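Local coordinates for protein meta cleavage compound hydrolase (Janthinobacterium, PDB 1J1I) that hydrolyses a carbon-carbon bond of the ring-cleaved aminophenyl dienoate intermediate of carbazole degradation, releasing anthranilate, at residues V111-M115 and H261-I265; S114-A118 and L136-G141. All blocks are in the same frame, centred on the assembly; numbering follows the deposited sequence.

Contact 1: V111-M115 and H261-I265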
# COMPACT_ATOMS: atom_id res chain seq x y z
N VAL A 111 5.40 -6.47 13.71
CA VAL A 111 4.52 -6.92 12.64
C VAL A 111 3.63 -8.03 13.18
O VAL A 111 4.13 -9.08 13.60
CB VAL A 111 5.33 -7.49 11.45
CG1 VAL A 111 4.39 -7.85 10.31
CG2 VAL A 111 6.38 -6.47 10.99
N GLY A 112 2.32 -7.82 13.17
CA GLY A 112 1.42 -8.83 13.69
C GLY A 112 0.16 -9.09 12.89
O GLY A 112 -0.42 -8.18 12.30
N ASN A 113 -0.25 -10.35 12.88
CA ASN A 113 -1.46 -10.78 12.19
C ASN A 113 -2.55 -11.05 13.22
O ASN A 113 -2.27 -11.61 14.28
CB ASN A 113 -1.17 -12.06 11.40
CG ASN A 113 -2.42 -12.68 10.80
OD1 ASN A 113 -3.06 -13.52 11.42
ND2 ASN A 113 -2.77 -12.24 9.60
N SER A 114 -3.77 -10.63 12.92
CA SER A 114 -4.92 -10.81 13.80
C SER A 114 -4.58 -10.60 15.29
O SER A 114 -4.23 -9.49 15.69
CB SER A 114 -5.55 -12.19 13.57
OG SER A 114 -4.60 -13.23 13.67
N MET A 115 -4.69 -11.65 16.12
CA MET A 115 -4.38 -11.51 17.55
C MET A 115 -2.98 -10.94 17.78
O MET A 115 -2.76 -10.16 18.72
CB MET A 115 -4.50 -12.86 18.28
CG MET A 115 -4.10 -12.78 19.76
SD MET A 115 -4.22 -14.38 20.62
CE MET A 115 -6.00 -14.54 20.79
N HIS A 261 -7.67 -13.63 5.16
CA HIS A 261 -7.23 -13.19 6.48
C HIS A 261 -5.73 -13.35 6.77
O HIS A 261 -5.23 -12.78 7.74
CB HIS A 261 -8.06 -13.93 7.53
CG HIS A 261 -7.95 -13.37 8.92
ND1 HIS A 261 -8.19 -12.04 9.21
CD2 HIS A 261 -7.67 -13.96 10.10
CE1 HIS A 261 -8.07 -11.84 10.51
NE2 HIS A 261 -7.75 -13.00 11.08
N TRP A 262 -5.02 -14.12 5.94
CA TRP A 262 -3.59 -14.36 6.14
C TRP A 262 -2.70 -13.92 4.97
O TRP A 262 -2.10 -14.75 4.29
CB TRP A 262 -3.32 -15.85 6.41
CG TRP A 262 -4.01 -16.42 7.61
CD1 TRP A 262 -4.44 -15.74 8.72
CD2 TRP A 262 -4.30 -17.80 7.86
NE1 TRP A 262 -4.97 -16.61 9.64
CE2 TRP A 262 -4.90 -17.88 9.14
CE3 TRP A 262 -4.10 -18.98 7.13
CZ2 TRP A 262 -5.30 -19.10 9.70
CZ3 TRP A 262 -4.51 -20.19 7.68
CH2 TRP A 262 -5.10 -20.24 8.96
N ALA A 263 -2.58 -12.61 4.76
CA ALA A 263 -1.77 -12.09 3.66
C ALA A 263 -0.35 -12.66 3.63
O ALA A 263 0.17 -13.00 2.57
CB ALA A 263 -1.73 -10.56 3.72
N MET A 264 0.30 -12.76 4.80
CA MET A 264 1.67 -13.26 4.86
C MET A 264 1.82 -14.71 4.41
O MET A 264 2.92 -15.14 4.03
CB MET A 264 2.24 -13.12 6.28
CG MET A 264 1.71 -14.15 7.26
SD MET A 264 -0.05 -14.02 7.57
CE MET A 264 -0.28 -15.35 8.73
N ILE A 265 0.73 -15.47 4.47
CA ILE A 265 0.76 -16.87 4.06
C ILE A 265 0.27 -17.02 2.62
O ILE A 265 0.86 -17.76 1.83
CB ILE A 265 -0.13 -17.76 4.98
CG1 ILE A 265 0.45 -17.79 6.40
CG2 ILE A 265 -0.22 -19.17 4.42
CD1 ILE A 265 -0.42 -18.54 7.41
O HOH W 1 -5.31 -16.05 12.44
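The nucleophile elbow of an alpha/beta-hydrolase meets the loop of the catalytic histidine here, bringing Ser114 and His261 of the active site together. Asp233 completes the triad through a hydrogen bond to His261 ND1. Ser114 has a positive phi (39°), the strained backbone expected at such an elbow. Ser114 CB lies 3.4 Å from His261 NE2, oblique to the ring. Ser114 OG lies 4.1 Å from His261 NE2, so the hydroxyl is turned elsewhere. It donates instead to Asn113 OD1 at 2.7 Å, coming from above the carbonyl plane. A water bridges the segments: it donates to Ser114 OG and accepts from Trp262 NE1.

Asn113 joins the two segments directly. Its CG stands anti to the backbone N (chi1 172°), which carries the amide across to the histidine loop. Asn113 ND2 donates to the backbone His261 O at 3.1 Å. The bond lies in both the carbonyl plane and the amide plane. The amide is therefore held at both ends, OD1 by the serine and ND2 by the loop. Trp262 CD1 comes 3.8 Å from Asn113 OD1, and the indole is turned 66° from the amide. Met264 crosses Asn113 at about a right angle, with Met264 SD 3.8 Å from Asn113 ND2.

Trp262 is the N-cap of the short helix 263-266, and its indole packs against helix 160-170. Strand 108-113 runs between strands 38-42 and 131-137, and Met264 reaches Met137 on the latter and Trp55 on helix 51-55.

Contact 2: S114-A118 and L136-G141; sequences SMGGA and LMGSAG
Two backbone hydrogen bonds tie the backbone of Ser114 to the end of strand 131-137 and the loop that follows it. Ser114 N donates to Met137 O at 3.1 Å, tilted 22° from the carbonyl plane. In return Ala140 N donates to Ser114 O at 3.2 Å. That bond is nearly straight at the hydrogen (175°), but the donor sits well above the carbonyl plane. Ser114 O also takes the helical bond from Ala118 N, so two firm N-H groups grip it. Between these bonds the backbones come close, and Ser114 CA makes a CA-H...O contact with Gly138 O.

Within the loop, Ser139 OG, anti to the backbone N (chi1 178°), donates to Ala140 O at 2.8 Å, in the carbonyl plane and on a lone pair. Ser139 OG also lies 3.2 Å from Gly117 C, against the backbone of helix 114-126. A side chain on Gly117 would run into this hydroxyl, so glycine permits the close approach. Replacing Ser139 with an alanine would probably leave Ala140 O without this donor and open a small gap beside Gly117.

Apolar groups pack around these bonds. Leu136 CD2 rests 3.4 Å from Gly117 O. Ala118 CB meets Ala140 CB at 4.0 Å. Gly138 has a positive phi, a conformation that favours glycine, while at Gly141 a CB would be jammed against the preceding carbonyl oxygen.

The contact lies within the beta-alpha-beta unit of strand 108-113, helix 114-126 and strand 131-137. Strand 225-230 borders Leu136 and Met137 on the sheet, while the Met115 side chain touches Thr201 and Ile205 of helix 192-208.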
# COMPACT_ATOMS: atom_id res chain seq x y z
N SER A 114 -3.77 -10.63 12.92
CA SER A 114 -4.92 -10.81 13.80
C SER A 114 -4.58 -10.60 15.29
O SER A 114 -4.23 -9.49 15.69
CB SER A 114 -5.55 -12.19 13.57
OG SER A 114 -4.60 -13.23 13.67
N MET A 115 -4.69 -11.65 16.12
CA MET A 115 -4.38 -11.51 17.55
C MET A 115 -2.98 -10.94 17.78
O MET A 115 -2.76 -10.16 18.72
CB MET A 115 -4.50 -12.86 18.28
CG MET A 115 -4.10 -12.78 19.76
SD MET A 115 -4.22 -14.38 20.62
CE MET A 115 -6.00 -14.54 20.79
N GLY A 116 -2.03 -11.34 16.95
CA GLY A 116 -0.67 -10.84 17.08
C GLY A 116 -0.65 -9.35 16.79
O GLY A 116 0.13 -8.60 17.39
N GLY A 117 -1.52 -8.92 15.88
CA GLY A 117 -1.60 -7.51 15.55
C GLY A 117 -2.18 -6.72 16.71
O GLY A 117 -1.69 -5.65 17.05
N ALA A 118 -3.23 -7.26 17.33
CA ALA A 118 -3.85 -6.59 18.47
C ALA A 118 -2.83 -6.44 19.60
O ALA A 118 -2.80 -5.43 20.31
CB ALA A 118 -5.06 -7.39 18.96
N LEU A 136 -0.01 -3.73 11.05
CA LEU A 136 -1.21 -4.45 11.45
C LEU A 136 -1.73 -5.15 10.21
O LEU A 136 -2.08 -4.51 9.22
CB LEU A 136 -2.24 -3.47 12.00
CG LEU A 136 -1.76 -2.65 13.20
CD1 LEU A 136 -2.76 -1.54 13.49
CD2 LEU A 136 -1.58 -3.56 14.42
N MET A 137 -1.78 -6.47 10.27
CA MET A 137 -2.21 -7.27 9.13
C MET A 137 -3.45 -8.07 9.50
O MET A 137 -3.36 -9.04 10.26
CB MET A 137 -1.06 -8.19 8.73
CG MET A 137 -1.26 -8.95 7.43
SD MET A 137 -0.74 -10.66 7.60
CE MET A 137 0.88 -10.50 8.41
N GLY A 138 -4.60 -7.68 8.96
CA GLY A 138 -5.84 -8.37 9.27
C GLY A 138 -5.95 -8.41 10.78
O GLY A 138 -6.52 -9.33 11.37
N SER A 139 -5.40 -7.37 11.40
CA SER A 139 -5.36 -7.25 12.85
C SER A 139 -6.69 -7.16 13.59
O SER A 139 -7.62 -6.48 13.16
CB SER A 139 -4.52 -6.04 13.25
OG SER A 139 -4.51 -5.88 14.66
N ALA A 140 -6.74 -7.85 14.72
CA ALA A 140 -7.90 -7.82 15.58
C ALA A 140 -7.79 -6.49 16.34
O ALA A 140 -6.74 -5.83 16.29
CB ALA A 140 -7.85 -8.99 16.56
N GLY A 141 -8.86 -6.08 17.01
CA GLY A 141 -8.82 -4.84 17.76
C GLY A 141 -10.07 -4.01 17.60
O GLY A 141 -10.49 -3.29 18.51

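Both contacts hold the nucleophile, Ser114, and their centres are about 7 Å apart. Contact 1 brings it to the catalytic histidine; contact 2 fixes its backbone against the end of the next strand. Strands 108-113 and 131-137 are neighbours in the sheet, probably joined here by a hydrogen bond between Gly112 O and Met137 N at 3.0 Å. The loop of contact 2 also borders the triad directly: Gly138 O packs 3.1 Å from His261 CE1. Met137 fills the junction, its SD 3.3 Å from Asn113 ND2 and 3.4 Å from Met264 SD. The catalytic serine and histidine thus share one buried surround.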